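Local structure of endo-pectate lyase (Erwinia chrysanthemi, 3B4N) at residues 122-127 and 152-157; 137-143 and 164-170; 295-301 and 340-344. The protein cleaves polygalacturonate by calcium-dependent elimination, and probably acts in endo mode on highly methyl-esterified pectins too. All coordinates share one frame. Where two conformers were deposited one is given. Residues are numbered along the deposited sequence.

A parallel beta-helix repeats one operation, the hydrogen bonding of each strand to that of the next turn, and the three contacts sample it near the two ends of the coil. Contacts 1 and 2 join the same successive turns on different faces; their segments alternate along the chain, their centres lie about 13 Å apart, and they touch where Pro123 CB meets Thr141 CG2 at 3.5 Å. Contact 3 lies across the chain's centre, about 33 Å from contact 1 and 29 Å from contact 2, centre to centre. Metals lie by the first two: a zinc ion about 5 Å from the side chain of Pro152, and a calcium ion about 6 Å from that of Cys143.

Contact 1 of 3, residues 122-127 and 152-157; sequences KPGATF and PLIILK
Strands one turn apart in a right-handed beta-helix pair in parallel register, here strand 125-127 with strand 154-157, their axes 4.8 Å apart at closest and 19° from parallel, Thr126 beside Ile155 and Phe127 beside Leu156 (CA-CA 4.6 and 5.1 Å). A type II turn from Lys122 to Ala125 leads in, closed by Ala125 N to Lys122 O at 3.1 Å. Pro123 CA rests 3.4 Å from Leu153 O, and Gly124, at phi 93° where a CB would jam against the preceding carbonyl, donates a hydrogen bond from N to Leu153 O at 2.7 Å. Ala125 O accepts Ile155 N at 3.0 Å. Thr126 faces outward, its OG1 3.6 Å from Ile155 CB. Phe127 N binds Ile155 O and Phe127 O receives Lys157 N, each at 2.9 Å. The Phe127 side chain, m with chi2 146°, shares a face with Ile154 and Leu156, both m at chi1: Leu156 CD2 meets the ring edge 3.8 Å from Phe127 CD1, and Ile154 CG2 lies 4.1 Å from Phe127 CE1. This apolar side faces the interior of the beta-helix, where Ile154 touches Ile139 and Leu164; the other edge of strand 154-157 pairs with strand 175-179, whose His176 and Asp178 bind zinc.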
loop_
_atom_site.group_PDB
_atom_site.type_symbol
_atom_site.label_atom_id
_atom_site.label_comp_id
_atom_site.label_asym_id
_atom_site.label_seq_id
_atom_site.Cartn_x
_atom_site.Cartn_y
_atom_site.Cartn_z
ATOM N N LYS A 122 8.689 17.101 1.706
ATOM C CA LYS A 122 10.119 17.040 1.428
ATOM C C LYS A 122 10.706 16.008 2.380
ATOM O O LYS A 122 10.193 15.812 3.479
ATOM C CB LYS A 122 10.767 18.400 1.706
ATOM C CG LYS A 122 10.207 19.552 0.880
ATOM C CD LYS A 122 10.649 19.457 -0.571
ATOM C CE LYS A 122 10.040 20.580 -1.402
ATOM N NZ LYS A 122 10.343 21.916 -0.821
ATOM N N PRO A 123 11.781 15.327 1.969
ATOM C CA PRO A 123 12.393 14.323 2.842
ATOM C C PRO A 123 12.719 14.872 4.229
ATOM O O PRO A 123 13.299 15.960 4.362
ATOM C CB PRO A 123 13.643 13.922 2.067
ATOM C CG PRO A 123 13.168 13.991 0.652
ATOM C CD PRO A 123 12.395 15.299 0.630
ATOM N N GLY A 124 12.326 14.122 5.256
ATOM C CA GLY A 124 12.585 14.519 6.627
ATOM C C GLY A 124 11.475 15.309 7.293
ATOM O O GLY A 124 11.537 15.588 8.490
ATOM N N ALA A 125 10.454 15.666 6.524
ATOM C CA ALA A 125 9.347 16.434 7.072
ATOM C C ALA A 125 8.505 15.632 8.054
ATOM O O ALA A 125 8.314 14.429 7.879
ATOM C CB ALA A 125 8.472 16.947 5.943
ATOM N N THR A 126 8.023 16.306 9.093
ATOM C CA THR A 126 7.154 15.703 10.091
ATOM C C THR A 126 5.826 16.450 10.071
ATOM O O THR A 126 5.793 17.687 10.130
ATOM C CB THR A 126 7.727 15.803 11.516
ATOM O OG1 THR A 126 8.916 15.007 11.615
ATOM C CG2 THR A 126 6.714 15.310 12.527
ATOM N N PHE A 127 4.736 15.700 9.961
ATOM C CA PHE A 127 3.402 16.280 9.963
ATOM C C PHE A 127 2.718 15.807 11.237
ATOM O O PHE A 127 2.719 14.607 11.539
ATOM C CB PHE A 127 2.606 15.796 8.751
ATOM C CG PHE A 127 3.228 16.146 7.429
ATOM C CD1 PHE A 127 3.105 15.282 6.341
ATOM C CD2 PHE A 127 3.920 17.344 7.255
ATOM C CE1 PHE A 127 3.659 15.600 5.112
ATOM C CE2 PHE A 127 4.480 17.670 6.019
ATOM C CZ PHE A 127 4.350 16.798 4.949
ATOM N N PRO A 152 13.468 7.757 7.678
ATOM C CA PRO A 152 12.142 7.851 7.069
ATOM C C PRO A 152 12.105 9.114 6.214
ATOM O O PRO A 152 12.770 10.108 6.535
ATOM C CB PRO A 152 11.215 7.954 8.276
ATOM C CG PRO A 152 12.069 8.680 9.290
ATOM C CD PRO A 152 13.399 7.972 9.134
ATOM N N LEU A 153 11.358 9.067 5.120
ATOM C CA LEU A 153 11.215 10.220 4.239
ATOM C C LEU A 153 10.170 11.177 4.801
ATOM O O LEU A 153 10.283 12.395 4.660
ATOM C CB LEU A 153 10.782 9.775 2.848
ATOM C CG LEU A 153 11.784 8.947 2.041
ATOM C CD1 LEU A 153 11.128 8.457 0.767
ATOM C CD2 LEU A 153 13.011 9.802 1.730
ATOM N N ILE A 154 9.139 10.609 5.417
ATOM C CA ILE A 154 8.054 11.379 6.008
ATOM C C ILE A 154 7.704 10.748 7.341
ATOM O O ILE A 154 7.646 9.518 7.452
ATOM C CB ILE A 154 6.779 11.343 5.118
ATOM C CG1 ILE A 154 7.060 11.989 3.760
ATOM C CG2 ILE A 154 5.607 12.029 5.836
ATOM C CD1 ILE A 154 7.316 13.485 3.824
ATOM N N ILE A 155 7.479 11.584 8.348
ATOM C CA ILE A 155 7.099 11.124 9.675
ATOM C C ILE A 155 5.729 11.707 9.987
ATOM O O ILE A 155 5.512 12.922 9.881
ATOM C CB ILE A 155 8.092 11.592 10.755
ATOM C CG1 ILE A 155 9.466 10.975 10.498
ATOM C CG2 ILE A 155 7.586 11.191 12.136
ATOM C CD1 ILE A 155 10.527 11.456 11.446
ATOM N N LEU A 156 4.807 10.837 10.369
ATOM C CA LEU A 156 3.456 11.253 10.692
ATOM C C LEU A 156 3.201 11.044 12.183
ATOM O O LEU A 156 3.551 10.008 12.747
ATOM C CB LEU A 156 2.449 10.426 9.878
ATOM C CG LEU A 156 2.603 10.431 8.356
ATOM C CD1 LEU A 156 1.611 9.442 7.748
ATOM C CD2 LEU A 156 2.364 11.839 7.811
ATOM N N LYS A 157 2.611 12.045 12.826
ATOM C CA LYS A 157 2.258 11.945 14.237
ATOM C C LYS A 157 0.781 12.317 14.273
ATOM O O LYS A 157 0.431 13.498 14.240
ATOM C CB LYS A 157 3.099 12.915 15.074
ATOM C CG LYS A 157 4.563 12.482 15.191
ATOM C CD LYS A 157 5.380 13.441 16.056
ATOM C CE LYS A 157 4.861 13.483 17.485
ATOM N NZ LYS A 157 4.836 12.129 18.109
#

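Contact 2 of 3, residues 137-143 and 164-170; sequences VTIGTSC and LRISASG
Successive turns of the parallel beta-helix meet here, strand 164-166 running parallel to strand 138-139 and the loops beyond them staying in contact. Leu164, t at chi1 and p at chi2, brings CD1 to 4.1 Å from Val137 CG2 and CD2 to 3.9 Å from Ile139 CD1. Arg165 is bridged to Thr138 (CA-CA 4.5 Å): its N binds Val137 O at 3.0 Å, and its O accepts Ile139 N at 2.9 Å. Its guanidinium, salt-bridged to Glu190, also bonds Leu26 O in strand 22-29. Ile166, m,m, faces the interior, its CD1 3.7 Å from Ile139 CG1. Ser167 N continues the ladder to Ile139 O at 3.0 Å, after which the chain turns. Ser169 O lies 3.4 Å from Ser142 CA, near Cys143, which is disulfide-bonded to Cys193. At Gly170 a CB would clash with Thr141 N, the atom that donates to Gly170 O at 2.9 Å. Back on the outer face, one water links Thr138 OG1 at 2.7 Å to Arg165 NE at 2.8 Å.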
loop_
_atom_site.group_PDB
_atom_site.type_symbol
_atom_site.label_atom_id
_atom_site.label_comp_id
_atom_site.label_asym_id
_atom_site.label_seq_id
_atom_site.Cartn_x
_atom_site.Cartn_y
_atom_site.Cartn_z
ATOM N N VAL A 137 3.392 15.061 -6.050
ATOM C CA VAL A 137 4.823 15.257 -6.254
ATOM C C VAL A 137 5.619 14.015 -5.889
ATOM O O VAL A 137 5.116 13.117 -5.217
ATOM C CB VAL A 137 5.372 16.434 -5.413
ATOM C CG1 VAL A 137 4.639 17.720 -5.772
ATOM C CG2 VAL A 137 5.243 16.124 -3.935
ATOM N N THR A 138 6.868 13.984 -6.341
ATOM C CA THR A 138 7.782 12.882 -6.070
ATOM C C THR A 138 8.831 13.318 -5.058
ATOM O O THR A 138 9.300 14.459 -5.092
ATOM C CB THR A 138 8.540 12.448 -7.351
ATOM O OG1 THR A 138 7.617 11.911 -8.301
ATOM C CG2 THR A 138 9.605 11.395 -7.022
ATOM N N ILE A 139 9.179 12.423 -4.142
ATOM C CA ILE A 139 10.234 12.712 -3.180
ATOM C C ILE A 139 11.086 11.463 -3.066
ATOM O O ILE A 139 10.646 10.365 -3.405
ATOM C CB ILE A 139 9.705 13.092 -1.775
ATOM C CG1 ILE A 139 8.997 11.902 -1.129
ATOM C CG2 ILE A 139 8.807 14.320 -1.876
ATOM C CD1 ILE A 139 8.691 12.128 0.343
ATOM N N GLY A 140 12.320 11.641 -2.614
ATOM C CA GLY A 140 13.211 10.511 -2.459
ATOM C C GLY A 140 14.584 10.999 -2.071
ATOM O O GLY A 140 14.917 12.166 -2.283
ATOM N N THR A 141 15.369 10.113 -1.473
ATOM C CA THR A 141 16.726 10.452 -1.075
ATOM C C THR A 141 17.634 9.391 -1.693
ATOM O O THR A 141 18.118 9.557 -2.819
ATOM C CB THR A 141 16.876 10.502 0.475
ATOM O OG1 THR A 141 16.384 9.289 1.057
ATOM C CG2 THR A 141 16.096 11.688 1.055
ATOM N N SER A 142 17.824 8.281 -0.992
ATOM C CA SER A 142 18.679 7.215 -1.497
ATOM C C SER A 142 18.264 5.859 -0.951
ATOM O O SER A 142 17.339 5.755 -0.142
ATOM C CB SER A 142 20.129 7.485 -1.096
ATOM O OG SER A 142 20.241 7.543 0.318
ATOM N N CYS A 143 18.960 4.823 -1.400
ATOM C CA CYS A 143 18.703 3.468 -0.942
ATOM C C CYS A 143 19.987 2.674 -1.143
ATOM O O CYS A 143 20.086 1.836 -2.039
ATOM C CB CYS A 143 17.549 2.838 -1.719
ATOM S SG CYS A 143 17.041 1.227 -1.038
ATOM N N LEU A 164 1.264 11.098 -2.955
ATOM C CA LEU A 164 2.709 11.254 -2.937
ATOM C C LEU A 164 3.363 10.087 -3.643
ATOM O O LEU A 164 2.884 8.964 -3.552
ATOM C CB LEU A 164 3.191 11.307 -1.486
ATOM C CG LEU A 164 4.694 11.407 -1.199
ATOM C CD1 LEU A 164 5.227 12.768 -1.649
ATOM C CD2 LEU A 164 4.929 11.223 0.299
ATOM N N ARG A 165 4.454 10.361 -4.350
ATOM C CA ARG A 165 5.194 9.321 -5.044
ATOM C C ARG A 165 6.589 9.266 -4.448
ATOM O O ARG A 165 7.224 10.296 -4.226
ATOM C CB ARG A 165 5.292 9.617 -6.547
ATOM C CG ARG A 165 5.902 8.475 -7.369
ATOM C CD ARG A 165 6.247 8.948 -8.780
ATOM N NE ARG A 165 5.109 9.593 -9.426
ATOM C CZ ARG A 165 4.150 8.951 -10.084
ATOM N NH1 ARG A 165 3.155 9.639 -10.620
ATOM N NH2 ARG A 165 4.194 7.632 -10.227
ATOM N N ILE A 166 7.045 8.049 -4.176
ATOM C CA ILE A 166 8.370 7.816 -3.622
ATOM C C ILE A 166 9.219 7.269 -4.764
ATOM O O ILE A 166 8.878 6.249 -5.365
ATOM C CB ILE A 166 8.319 6.776 -2.476
ATOM C CG1 ILE A 166 7.287 7.198 -1.427
ATOM C CG2 ILE A 166 9.704 6.621 -1.846
ATOM C CD1 ILE A 166 7.552 8.554 -0.802
ATOM N N SER A 167 10.318 7.952 -5.071
ATOM C CA SER A 167 11.199 7.530 -6.161
ATOM C C SER A 167 11.799 6.136 -6.037
ATOM O O SER A 167 12.047 5.647 -4.939
ATOM C CB SER A 167 12.322 8.554 -6.352
ATOM O OG SER A 167 13.296 8.443 -5.336
ATOM N N ALA A 168 12.030 5.503 -7.182
ATOM C CA ALA A 168 12.579 4.154 -7.209
ATOM C C ALA A 168 13.945 4.029 -6.551
ATOM O O ALA A 168 14.234 3.022 -5.913
ATOM C CB ALA A 168 12.657 3.652 -8.649
ATOM N N SER A 169 14.779 5.052 -6.694
ATOM C CA SER A 169 16.125 5.002 -6.135
ATOM C C SER A 169 16.301 5.696 -4.792
ATOM O O SER A 169 17.394 5.689 -4.232
ATOM C CB SER A 169 17.119 5.607 -7.134
ATOM O OG SER A 169 16.874 6.989 -7.320
ATOM N N GLY A 170 15.233 6.282 -4.265
ATOM C CA GLY A 170 15.360 6.993 -3.004
ATOM C C GLY A 170 14.328 6.691 -1.940
ATOM O O GLY A 170 13.973 7.573 -1.157
HETATM O O HOH W 1 5.116 12.359 -9.095
#

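Contact 3 of 3, residues 295-301 and 340-344; sequences GLKIKNY and GVSKL
Val341, Leu344 and Lys343 lose the most surface where the last strand of the chain joins its neighbour in the preceding turn. Strands 296-298 and 341-343 run parallel, 4.7 Å apart at closest with their axes at 32°, in the register Leu296 to Val341 (CA-CA 4.8 Å), Lys297 to Ser342 (5.0 Å) and Ile298 to Lys343 (5.2 Å). The ladder runs from Leu296 N to Gly340 O (3.1 Å), through Ser342 N to Leu296 O (3.0 Å) and Ile298 N to Ser342 O (2.9 Å), to Leu344 N on Ile298 O (3.0 Å). Val341, t, lodges among apolar groups: CG2 is 4.0 Å from Leu296 CD2, CG1 is 3.8 Å from Ile298 CD1, and the same CG1 makes a CH-pi contact 3.8 Å above the Tyr301 ring centroid. Tyr301 (chi1 t) reaches back because the chain turns after the strand, its N bonding Ile298 O at 3.1 Å; its CB lies 3.8 Å from Lys343 CA. Extended Lys343, t throughout, passes its CE 3.8 Å from Asn300 OD1. C-terminal Leu344, t at chi1, sets CD1 4.1 Å from Lys297 CB, and a water links its O (2.8 Å) to Asn300 N (2.7 Å). Strand 271-274 flanks the other edge of strand 296-298, and the chain ends with one more parallel strand added to a sheet of the right-handed beta-helix.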
loop_
_atom_site.group_PDB
_atom_site.type_symbol
_atom_site.label_atom_id
_atom_site.label_comp_id
_atom_site.label_asym_id
_atom_site.label_seq_id
_atom_site.Cartn_x
_atom_site.Cartn_y
_atom_site.Cartn_z
ATOM N N GLY A 295 -11.091 -9.776 1.313
ATOM C CA GLY A 295 -11.005 -8.873 0.180
ATOM C C GLY A 295 -9.633 -8.858 -0.465
ATOM O O GLY A 295 -9.268 -7.881 -1.121
ATOM N N LEU A 296 -8.880 -9.939 -0.288
ATOM C CA LEU A 296 -7.534 -10.040 -0.842
ATOM C C LEU A 296 -7.527 -10.783 -2.169
ATOM O O LEU A 296 -8.001 -11.912 -2.258
ATOM C CB LEU A 296 -6.617 -10.755 0.151
ATOM C CG LEU A 296 -5.167 -11.000 -0.273
ATOM C CD1 LEU A 296 -4.434 -9.684 -0.485
ATOM C CD2 LEU A 296 -4.478 -11.802 0.820
ATOM N N LYS A 297 -6.996 -10.139 -3.200
ATOM C CA LYS A 297 -6.925 -10.732 -4.532
ATOM C C LYS A 297 -5.464 -10.932 -4.888
ATOM O O LYS A 297 -4.645 -10.030 -4.729
ATOM C CB LYS A 297 -7.605 -9.818 -5.556
ATOM C CG LYS A 297 -9.087 -9.607 -5.280
ATOM C CD LYS A 297 -9.725 -8.680 -6.296
ATOM C CE LYS A 297 -11.193 -8.456 -5.970
ATOM N NZ LYS A 297 -11.833 -7.489 -6.904
ATOM N N ILE A 298 -5.123 -12.124 -5.357
ATOM C CA ILE A 298 -3.743 -12.418 -5.691
ATOM C C ILE A 298 -3.625 -13.044 -7.074
ATOM O O ILE A 298 -4.338 -13.993 -7.406
ATOM C CB ILE A 298 -3.126 -13.370 -4.635
ATOM C CG1 ILE A 298 -3.132 -12.685 -3.257
ATOM C CG2 ILE A 298 -1.701 -13.746 -5.047
ATOM C CD1 ILE A 298 -2.740 -13.598 -2.098
ATOM N N LYS A 299 -2.721 -12.503 -7.879
ATOM C CA LYS A 299 -2.506 -13.013 -9.229
ATOM C C LYS A 299 -2.221 -14.515 -9.195
ATOM O O LYS A 299 -1.338 -14.977 -8.468
ATOM C CB LYS A 299 -1.337 -12.272 -9.877
ATOM C CG LYS A 299 -0.907 -12.817 -11.230
ATOM C CD LYS A 299 0.286 -12.038 -11.754
ATOM C CE LYS A 299 0.830 -12.646 -13.035
ATOM N NZ LYS A 299 2.069 -11.949 -13.477
ATOM N N ASN A 300 -2.989 -15.264 -9.983
ATOM C CA ASN A 300 -2.858 -16.718 -10.083
ATOM C C ASN A 300 -2.807 -17.435 -8.741
ATOM O O ASN A 300 -2.086 -18.420 -8.572
ATOM C CB ASN A 300 -1.626 -17.082 -10.915
ATOM C CG ASN A 300 -1.754 -16.639 -12.362
ATOM O OD1 ASN A 300 -2.790 -16.850 -12.997
ATOM N ND2 ASN A 300 -0.701 -16.028 -12.892
ATOM N N TYR A 301 -3.603 -16.956 -7.794
ATOM C CA TYR A 301 -3.644 -17.555 -6.470
ATOM C C TYR A 301 -3.995 -19.036 -6.465
ATOM O O TYR A 301 -4.926 -19.468 -7.141
ATOM C CB TYR A 301 -4.661 -16.839 -5.590
ATOM C CG TYR A 301 -4.751 -17.448 -4.213
ATOM C CD1 TYR A 301 -3.687 -17.343 -3.316
ATOM C CD2 TYR A 301 -5.866 -18.190 -3.830
ATOM C CE1 TYR A 301 -3.728 -17.966 -2.079
ATOM C CE2 TYR A 301 -5.918 -18.819 -2.595
ATOM C CZ TYR A 301 -4.844 -18.706 -1.724
ATOM O OH TYR A 301 -4.886 -19.351 -0.515
ATOM N N GLY A 340 -11.699 -15.495 2.063
ATOM C CA GLY A 340 -11.132 -14.160 2.142
ATOM C C GLY A 340 -10.070 -13.859 1.104
ATOM O O GLY A 340 -9.646 -12.714 0.974
ATOM N N VAL A 341 -9.641 -14.879 0.370
ATOM C CA VAL A 341 -8.607 -14.715 -0.641
ATOM C C VAL A 341 -9.056 -15.349 -1.945
ATOM O O VAL A 341 -9.664 -16.422 -1.944
ATOM C CB VAL A 341 -7.291 -15.385 -0.197
ATOM C CG1 VAL A 341 -6.166 -15.030 -1.161
ATOM C CG2 VAL A 341 -6.948 -14.957 1.219
ATOM N N SER A 342 -8.760 -14.689 -3.058
ATOM C CA SER A 342 -9.153 -15.211 -4.353
ATOM C C SER A 342 -8.172 -14.852 -5.454
ATOM O O SER A 342 -7.332 -13.960 -5.306
ATOM C CB SER A 342 -10.545 -14.696 -4.733
ATOM O OG SER A 342 -10.544 -13.291 -4.919
ATOM N N LYS A 343 -8.291 -15.571 -6.561
ATOM C CA LYS A 343 -7.459 -15.353 -7.728
ATOM C C LYS A 343 -7.895 -14.035 -8.361
ATOM O O LYS A 343 -9.090 -13.798 -8.563
ATOM C CB LYS A 343 -7.658 -16.503 -8.719
ATOM C CG LYS A 343 -6.844 -16.397 -9.989
ATOM C CD LYS A 343 -7.176 -17.555 -10.924
ATOM C CE LYS A 343 -6.427 -17.436 -12.239
ATOM N NZ LYS A 343 -6.776 -18.540 -13.174
ATOM N N LEU A 344 -6.928 -13.177 -8.656
ATOM C CA LEU A 344 -7.225 -11.888 -9.262
ATOM C C LEU A 344 -7.798 -12.104 -10.661
ATOM O O LEU A 344 -7.411 -13.104 -11.301
ATOM C CB LEU A 344 -5.947 -11.053 -9.334
ATOM C CG LEU A 344 -6.003 -9.726 -10.091
ATOM C CD1 LEU A 344 -7.021 -8.806 -9.444
ATOM C CD2 LEU A 344 -4.620 -9.093 -10.095
ATOM O OXT LEU A 344 -8.618 -11.272 -11.100
HETATM O O HOH W 2 -10.771 -12.030 -2.367
HETATM O O HOH W 3 -4.881 -14.143 -11.617
#